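Local coordinates for protein transcriptional regulator (NtrC family) (PDB 3DZD) that probably activates sigma54-dependent transcription by coupling phosphorylation of its receiver domain to an AAA+ ATPase that works on the polymerase, at residues V47-V52 / I76-H81; N61-I66 / K93-F98. All blocks are in the same frame, centred on the assembly; numbering follows the deposited sequence.

Both contacts belong to the receiver domain, their centres about 9 Å apart. Contact 1 joins two neighbouring strands in the middle of the parallel sheet, and contact 2 packs helix 62-69 against the turn that leads from helix 85-93 into the edge strand 97-100. They meet through strand 74-79, where V77 N lies 3.0 Å from E97 O, a probable hydrogen bond that carries the sheet on to its edge. On the face beneath helix 62-69, L50 CD2 packs 3.9 Å from I63 CG1. The ADP sits elsewhere, in a pocket built by residues of the ATPase part of the chain, to which neither contact contributes.

Contact 1 (V47-V52 / I76-H81); sequences VIVLDV and IVITGH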
ATOM      1  N   VAL A  47       7.620 -21.135  -4.346  1.00 43.60           N
ATOM      2  CA  VAL A  47       7.795 -21.937  -3.140  1.00 44.83           C
ATOM      3  C   VAL A  47       8.683 -23.148  -3.402  1.00 44.67           C
ATOM      4  O   VAL A  47       8.483 -23.887  -4.363  1.00 45.07           O
ATOM      5  CB  VAL A  47       6.441 -22.424  -2.589  1.00 43.68           C
ATOM      6  CG1 VAL A  47       6.649 -23.407  -1.449  1.00 44.18           C
ATOM      7  CG2 VAL A  47       5.580 -21.235  -2.158  1.00 42.91           C
ATOM      8  N   ILE A  48       9.665 -23.345  -2.536  1.00 45.05           N
ATOM      9  CA  ILE A  48      10.547 -24.487  -2.636  1.00 45.90           C
ATOM     10  C   ILE A  48      10.494 -25.259  -1.340  1.00 47.35           C
ATOM     11  O   ILE A  48      10.592 -24.671  -0.261  1.00 45.70           O
ATOM     12  CB  ILE A  48      11.985 -24.061  -2.891  1.00 46.26           C
ATOM     13  CG1 ILE A  48      12.089 -23.367  -4.252  1.00 46.08           C
ATOM     14  CG2 ILE A  48      12.906 -25.263  -2.826  1.00 48.46           C
ATOM     15  CD1 ILE A  48      13.404 -22.664  -4.480  1.00 46.26           C
ATOM     16  N   VAL A  49      10.322 -26.575  -1.463  1.00 46.88           N
ATOM     17  CA  VAL A  49      10.242 -27.480  -0.329  1.00 47.00           C
ATOM     18  C   VAL A  49      11.515 -28.296  -0.321  1.00 48.06           C
ATOM     19  O   VAL A  49      11.747 -29.113  -1.221  1.00 48.48           O
ATOM     20  CB  VAL A  49       9.046 -28.448  -0.456  1.00 47.16           C
ATOM     21  CG1 VAL A  49       9.093 -29.509   0.643  1.00 47.64           C
ATOM     22  CG2 VAL A  49       7.727 -27.692  -0.431  1.00 46.24           C
ATOM     23  N   LEU A  50      12.339 -28.083   0.698  1.00 47.94           N
ATOM     24  CA  LEU A  50      13.693 -28.622   0.705  1.00 48.74           C
ATOM     25  C   LEU A  50      13.962 -29.540   1.892  1.00 50.26           C
ATOM     26  O   LEU A  50      13.661 -29.200   3.035  1.00 49.03           O
ATOM     27  CB  LEU A  50      14.695 -27.472   0.710  1.00 48.63           C
ATOM     28  CG  LEU A  50      16.161 -27.809   0.984  1.00 53.34           C
ATOM     29  CD1 LEU A  50      16.822 -28.472  -0.226  1.00 52.38           C
ATOM     30  CD2 LEU A  50      16.890 -26.533   1.365  1.00 49.24           C
ATOM     31  N   ASP A  51      14.528 -30.708   1.617  1.00 50.20           N
ATOM     32  CA  ASP A  51      14.927 -31.606   2.694  1.00 51.07           C
ATOM     33  C   ASP A  51      16.259 -31.151   3.291  1.00 52.51           C
ATOM     34  O   ASP A  51      17.194 -30.821   2.564  1.00 57.46           O
ATOM     35  CB  ASP A  51      15.007 -33.062   2.218  1.00 55.08           C
ATOM     36  CG  ASP A  51      14.926 -34.055   3.372  1.00 61.12           C
ATOM     37  OD1 ASP A  51      15.663 -33.876   4.364  1.00 61.33           O
ATOM     38  OD2 ASP A  51      14.126 -35.009   3.298  1.00 68.37           O
ATOM     39  N   VAL A  52      16.328 -31.116   4.620  1.00 53.30           N
ATOM     40  CA  VAL A  52      17.542 -30.708   5.323  1.00 62.31           C
ATOM     41  C   VAL A  52      18.745 -31.574   4.954  1.00 65.67           C
ATOM     42  O   VAL A  52      19.885 -31.111   4.980  1.00 70.21           O
ATOM     43  CB  VAL A  52      17.351 -30.760   6.848  1.00 64.03           C
ATOM     44  CG1 VAL A  52      16.398 -29.663   7.303  1.00 56.69           C
ATOM     45  CG2 VAL A  52      16.849 -32.135   7.268  1.00 58.13           C
ATOM     46  N   ILE A  76      10.388 -23.910   2.466  1.00 45.16           N
ATOM     47  CA  ILE A  76       9.938 -24.748   3.556  1.00 45.33           C
ATOM     48  C   ILE A  76      10.877 -25.940   3.640  1.00 46.28           C
ATOM     49  O   ILE A  76      11.060 -26.658   2.657  1.00 46.95           O
ATOM     50  CB  ILE A  76       8.527 -25.277   3.295  1.00 45.17           C
ATOM     51  CG1 ILE A  76       7.565 -24.113   3.024  1.00 44.31           C
ATOM     52  CG2 ILE A  76       8.068 -26.131   4.460  1.00 45.51           C
ATOM     53  CD1 ILE A  76       6.317 -24.517   2.246  1.00 44.45           C
ATOM     54  N   VAL A  77      11.487 -26.154   4.798  1.00 48.07           N
ATOM     55  CA  VAL A  77      12.365 -27.308   4.935  1.00 58.31           C
ATOM     56  C   VAL A  77      11.637 -28.501   5.544  1.00 54.10           C
ATOM     57  O   VAL A  77      10.700 -28.345   6.324  1.00 53.56           O
ATOM     58  CB  VAL A  77      13.662 -26.982   5.715  1.00 58.80           C
ATOM     59  CG1 VAL A  77      14.563 -26.082   4.879  1.00 56.00           C
ATOM     60  CG2 VAL A  77      13.343 -26.332   7.051  1.00 58.89           C
ATOM     61  N   ILE A  78      12.056 -29.693   5.147  1.00 59.14           N
ATOM     62  CA  ILE A  78      11.536 -30.920   5.728  1.00 62.62           C
ATOM     63  C   ILE A  78      12.645 -31.541   6.553  1.00 64.14           C
ATOM     64  O   ILE A  78      13.726 -31.809   6.034  1.00 64.93           O
ATOM     65  CB  ILE A  78      11.098 -31.913   4.645  1.00 56.15           C
ATOM     66  CG1 ILE A  78       9.838 -31.406   3.945  1.00 55.18           C
ATOM     67  CG2 ILE A  78      10.832 -33.268   5.254  1.00 64.48           C
ATOM     68  CD1 ILE A  78       9.364 -32.310   2.834  1.00 60.21           C
ATOM     69  N   THR A  79      12.387 -31.753   7.838  1.00 70.43           N
ATOM     70  CA  THR A  79      13.394 -32.343   8.715  1.00 74.06           C
ATOM     71  C   THR A  79      12.939 -33.653   9.348  1.00 78.54           C
ATOM     72  O   THR A  79      11.755 -33.841   9.642  1.00 74.62           O
ATOM     73  CB  THR A  79      13.816 -31.379   9.832  1.00 77.89           C
ATOM     74  OG1 THR A  79      14.987 -31.894  10.473  1.00 83.76           O
ATOM     75  CG2 THR A  79      12.700 -31.224  10.860  1.00 73.69           C
ATOM     76  N   GLY A  80      13.896 -34.552   9.557  1.00 86.63           N
ATOM     77  CA  GLY A  80      13.626 -35.836  10.176  1.00 82.20           C
ATOM     78  C   GLY A  80      12.992 -35.680  11.543  1.00 83.40           C
ATOM     79  O   GLY A  80      13.027 -34.603  12.140  1.00 81.69           O
ATOM     80  N   HIS A  81      12.408 -36.761  12.042  1.00 90.24           N
ATOM     81  CA  HIS A  81      11.737 -36.722  13.330  1.00 90.71           C
ATOM     82  C   HIS A  81      12.727 -36.456  14.456  1.00 92.34           C
ATOM     83  O   HIS A  81      13.807 -37.039  14.495  1.00 94.89           O
ATOM     84  CB  HIS A  81      10.984 -38.027  13.581  1.00 90.01           C
ATOM     85  CG  HIS A  81       9.994 -37.940  14.698  1.00 93.40           C
ATOM     86  ND1 HIS A  81       8.829 -37.210  14.601  1.00 90.02           N
ATOM     87  CD2 HIS A  81       9.995 -38.485  15.936  1.00 98.94           C
ATOM     88  CE1 HIS A  81       8.155 -37.308  15.733  1.00 92.98           C
ATOM     89  NE2 HIS A  81       8.840 -38.078  16.560  1.00102.81           N
TER
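I76, I78 and V52 carry most of this contact between parallel strands 47-51 and 74-79. L50 lies opposite V77 and bonds to its flanking residues, I76 and I78: L50 N donates to I76 O over 2.7 Å, nearly along the C=O axis, while its O takes I78 N from above the carbonyl plane. I48 O receives I76 N at the start of the ladder. On the face shared with V49 and D51, I76 reaches back with CD1 to V47 CG1, 3.9 Å away; helix 105-119 covers this pair. I78 sends CD1 across V49 CG1 at 3.6 Å. V52, just past the strand, closes the ladder: its N meets I78 O in the carbonyl plane, almost straight at 172°. V52 CG2 sits 3.4 Å from I78 O and 3.7 Å from T79 OG1, mere packing, since OG1 is hydrogen-bonded to S83 O. An alanine here removes both methyl branches and would probably leave I78 O and T79 less well covered. D51, bridged to I78 on the same face, bonded to W53 N and paired with K101, is placed like the phosphoacceptor aspartate of receiver domains and probably plays that part, so buried apolar side chains pack next to the probable site of phosphorylation.

Contact 2 (N61-I66 / K93-F98); sequences NFIDFI and KGAYEF
I63 makes the close-packed half of this contact. It points from helix 62-69 at the turn after helix 85-93, and its two branches divide the work: CD1 presses on A95 CB at 3.8 Å, and CG2, anti to the backbone N, rests 4.0 Å from K93 CB. G94 ends helix 85-93 in a Schellman motif with a positive phi of 126°, which swings the chain so that A95 comes in beside I63. The outer half is looser and polar. K93, bent at chi2 (-140°) and again at chi4, crosses D64 at about a right angle and brings NZ 3.3 Å from D64 OD2, a salt bridge. A water bridges D64 OD1 and K93 NZ, its bond to NZ being weak. N61 OD1 comes to 3.3 Å from K93 CE, touching the chain's carbon rather than its charge. Further in, I63 also meets A90 of helix 85-93 and V77 of strand 74-79, so the I63 side chain fills the groove where helices 62-69 and 85-93 lie side by side on the sheet. Past the turn, strand 97-100 forms the sheet edge; just before it Y96 stacks on H114 of the second subunit, and E97 at its start makes a salt bridge to R107 of that subunit.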
ATOM      1  N   ASN A  61      22.663 -25.612   4.023  1.00 76.20           N
ATOM      2  CA  ASN A  61      23.488 -24.623   3.333  1.00 72.94           C
ATOM      3  C   ASN A  61      22.979 -24.305   1.933  1.00 63.93           C
ATOM      4  O   ASN A  61      23.176 -23.198   1.429  1.00 65.13           O
ATOM      5  CB  ASN A  61      24.945 -25.085   3.270  1.00 78.86           C
ATOM      6  CG  ASN A  61      25.587 -25.171   4.641  1.00 92.95           C
ATOM      7  OD1 ASN A  61      25.196 -24.456   5.568  1.00 88.34           O
ATOM      8  ND2 ASN A  61      26.579 -26.046   4.780  1.00 94.54           N
ATOM      9  N   PHE A  62      22.326 -25.278   1.307  1.00 67.55           N
ATOM     10  CA  PHE A  62      21.747 -25.076  -0.018  1.00 65.26           C
ATOM     11  C   PHE A  62      20.762 -23.911  -0.031  1.00 58.62           C
ATOM     12  O   PHE A  62      20.499 -23.319  -1.073  1.00 58.29           O
ATOM     13  CB  PHE A  62      21.051 -26.341  -0.508  1.00 68.94           C
ATOM     14  CG  PHE A  62      20.594 -26.257  -1.930  1.00 70.10           C
ATOM     15  CD1 PHE A  62      21.488 -26.459  -2.967  1.00 69.98           C
ATOM     16  CD2 PHE A  62      19.277 -25.963  -2.233  1.00 61.61           C
ATOM     17  CE1 PHE A  62      21.077 -26.377  -4.284  1.00 66.86           C
ATOM     18  CE2 PHE A  62      18.860 -25.877  -3.551  1.00 62.02           C
ATOM     19  CZ  PHE A  62      19.764 -26.088  -4.577  1.00 65.23           C
ATOM     20  N   ILE A  63      20.210 -23.589   1.132  1.00 69.40           N
ATOM     21  CA  ILE A  63      19.366 -22.415   1.249  1.00 68.19           C
ATOM     22  C   ILE A  63      20.107 -21.187   0.729  1.00 67.94           C
ATOM     23  O   ILE A  63      19.501 -20.298   0.133  1.00 63.13           O
ATOM     24  CB  ILE A  63      18.912 -22.190   2.700  1.00 68.10           C
ATOM     25  CG1 ILE A  63      17.819 -23.192   3.068  1.00 62.91           C
ATOM     26  CG2 ILE A  63      18.404 -20.775   2.890  1.00 64.22           C
ATOM     27  CD1 ILE A  63      17.425 -23.143   4.513  1.00 65.15           C
ATOM     28  N   ASP A  64      21.422 -21.142   0.935  1.00 62.19           N
ATOM     29  CA  ASP A  64      22.217 -20.017   0.442  1.00 65.55           C
ATOM     30  C   ASP A  64      22.214 -19.971  -1.085  1.00 63.65           C
ATOM     31  O   ASP A  64      22.162 -18.895  -1.683  1.00 62.40           O
ATOM     32  CB  ASP A  64      23.649 -20.066   0.982  1.00 65.99           C
ATOM     33  CG  ASP A  64      23.721 -19.798   2.478  1.00 71.64           C
ATOM     34  OD1 ASP A  64      23.101 -18.818   2.947  1.00 63.90           O
ATOM     35  OD2 ASP A  64      24.409 -20.569   3.183  1.00 78.71           O
ATOM     36  N   PHE A  65      22.258 -21.136  -1.718  1.00 70.44           N
ATOM     37  CA  PHE A  65      22.140 -21.191  -3.166  1.00 69.17           C
ATOM     38  C   PHE A  65      20.843 -20.538  -3.620  1.00 73.25           C
ATOM     39  O   PHE A  65      20.825 -19.765  -4.576  1.00 73.44           O
ATOM     40  CB  PHE A  65      22.173 -22.630  -3.664  1.00 74.29           C
ATOM     41  CG  PHE A  65      22.002 -22.748  -5.148  1.00 78.58           C
ATOM     42  CD1 PHE A  65      23.102 -22.919  -5.971  1.00 80.35           C
ATOM     43  CD2 PHE A  65      20.747 -22.659  -5.724  1.00 73.66           C
ATOM     44  CE1 PHE A  65      22.952 -23.015  -7.338  1.00 71.65           C
ATOM     45  CE2 PHE A  65      20.589 -22.760  -7.092  1.00 74.68           C
ATOM     46  CZ  PHE A  65      21.694 -22.939  -7.899  1.00 75.28           C
ATOM     47  N   ILE A  66      19.756 -20.873  -2.933  1.00 64.66           N
ATOM     48  CA  ILE A  66      18.439 -20.327  -3.228  1.00 62.01           C
ATOM     49  C   ILE A  66      18.405 -18.826  -2.937  1.00 54.89           C
ATOM     50  O   ILE A  66      17.860 -18.033  -3.716  1.00 49.22           O
ATOM     51  CB  ILE A  66      17.351 -21.051  -2.393  1.00 58.75           C
ATOM     52  CG1 ILE A  66      17.287 -22.534  -2.771  1.00 61.47           C
ATOM     53  CG2 ILE A  66      15.990 -20.387  -2.568  1.00 47.32           C
ATOM     54  CD1 ILE A  66      16.553 -23.390  -1.775  1.00 55.16           C
ATOM     55  N   LYS A  93      19.002 -19.383   8.545  1.00 63.00           N
ATOM     56  CA  LYS A  93      19.583 -19.172   7.226  1.00 61.19           C
ATOM     57  C   LYS A  93      18.618 -18.411   6.340  1.00 63.65           C
ATOM     58  O   LYS A  93      19.019 -17.814   5.346  1.00 66.19           O
ATOM     59  CB  LYS A  93      19.984 -20.490   6.562  1.00 64.53           C
ATOM     60  CG  LYS A  93      21.384 -20.939   6.919  1.00 78.72           C
ATOM     61  CD  LYS A  93      22.108 -21.510   5.718  1.00 81.41           C
ATOM     62  CE  LYS A  93      23.602 -21.602   5.994  1.00 94.98           C
ATOM     63  NZ  LYS A  93      24.149 -20.314   6.510  1.00 89.98           N
ATOM     64  N   GLY A  94      17.340 -18.434   6.699  1.00 70.42           N
ATOM     65  CA  GLY A  94      16.349 -17.665   5.972  1.00 64.50           C
ATOM     66  C   GLY A  94      15.158 -18.455   5.462  1.00 66.75           C
ATOM     67  O   GLY A  94      14.339 -17.918   4.714  1.00 64.00           O
ATOM     68  N   ALA A  95      15.058 -19.724   5.849  1.00 53.45           N
ATOM     69  CA  ALA A  95      13.894 -20.525   5.488  1.00 51.86           C
ATOM     70  C   ALA A  95      12.670 -19.919   6.168  1.00 52.30           C
ATOM     71  O   ALA A  95      12.780 -19.381   7.272  1.00 54.13           O
ATOM     72  CB  ALA A  95      14.087 -21.986   5.916  1.00 51.21           C
ATOM     73  N   TYR A  96      11.509 -19.995   5.524  1.00 50.79           N
ATOM     74  CA  TYR A  96      10.289 -19.446   6.119  1.00 49.42           C
ATOM     75  C   TYR A  96       9.616 -20.399   7.109  1.00 47.24           C
ATOM     76  O   TYR A  96       9.179 -19.988   8.181  1.00 54.03           O
ATOM     77  CB  TYR A  96       9.292 -19.019   5.041  1.00 42.75           C
ATOM     78  CG  TYR A  96       7.933 -18.625   5.586  1.00 44.46           C
ATOM     79  CD1 TYR A  96       7.751 -17.407   6.227  1.00 41.65           C
ATOM     80  CD2 TYR A  96       6.826 -19.468   5.448  1.00 42.18           C
ATOM     81  CE1 TYR A  96       6.514 -17.031   6.728  1.00 41.28           C
ATOM     82  CE2 TYR A  96       5.576 -19.101   5.944  1.00 41.82           C
ATOM     83  CZ  TYR A  96       5.431 -17.879   6.585  1.00 45.97           C
ATOM     84  OH  TYR A  96       4.205 -17.485   7.084  1.00 50.69           O
ATOM     85  N   GLU A  97       9.532 -21.673   6.746  1.00 43.74           N
ATOM     86  CA  GLU A  97       8.826 -22.648   7.570  1.00 45.25           C
ATOM     87  C   GLU A  97       9.524 -23.986   7.567  1.00 49.24           C
ATOM     88  O   GLU A  97      10.437 -24.225   6.783  1.00 49.16           O
ATOM     89  CB  GLU A  97       7.386 -22.825   7.084  1.00 44.21           C
ATOM     90  CG  GLU A  97       6.353 -22.091   7.926  1.00 44.50           C
ATOM     91  CD  GLU A  97       6.303 -22.616   9.354  1.00 47.03           C
ATOM     92  OE1 GLU A  97       5.914 -21.855  10.268  1.00 45.12           O
ATOM     93  OE2 GLU A  97       6.659 -23.789   9.556  1.00 45.48           O
ATOM     94  N   PHE A  98       9.094 -24.868   8.449  1.00 47.51           N
ATOM     95  CA  PHE A  98       9.649 -26.200   8.456  1.00 48.76           C
ATOM     96  C   PHE A  98       8.590 -27.188   8.887  1.00 46.30           C
ATOM     97  O   PHE A  98       7.675 -26.842   9.637  1.00 46.72           O
ATOM     98  CB  PHE A  98      10.860 -26.273   9.380  1.00 51.79           C
ATOM     99  CG  PHE A  98      10.511 -26.348  10.835  1.00 47.59           C
ATOM    100  CD1 PHE A  98      10.398 -27.571  11.468  1.00 52.79           C
ATOM    101  CD2 PHE A  98      10.311 -25.196  11.573  1.00 45.70           C
ATOM    102  CE1 PHE A  98      10.093 -27.644  12.809  1.00 47.54           C
ATOM    103  CE2 PHE A  98       9.998 -25.263  12.909  1.00 48.48           C
ATOM    104  CZ  PHE A  98       9.891 -26.488  13.529  1.00 47.82           C
TER
HETATM  105  O   HOH W   1      24.248 -17.159   5.006  1.00 83.56           O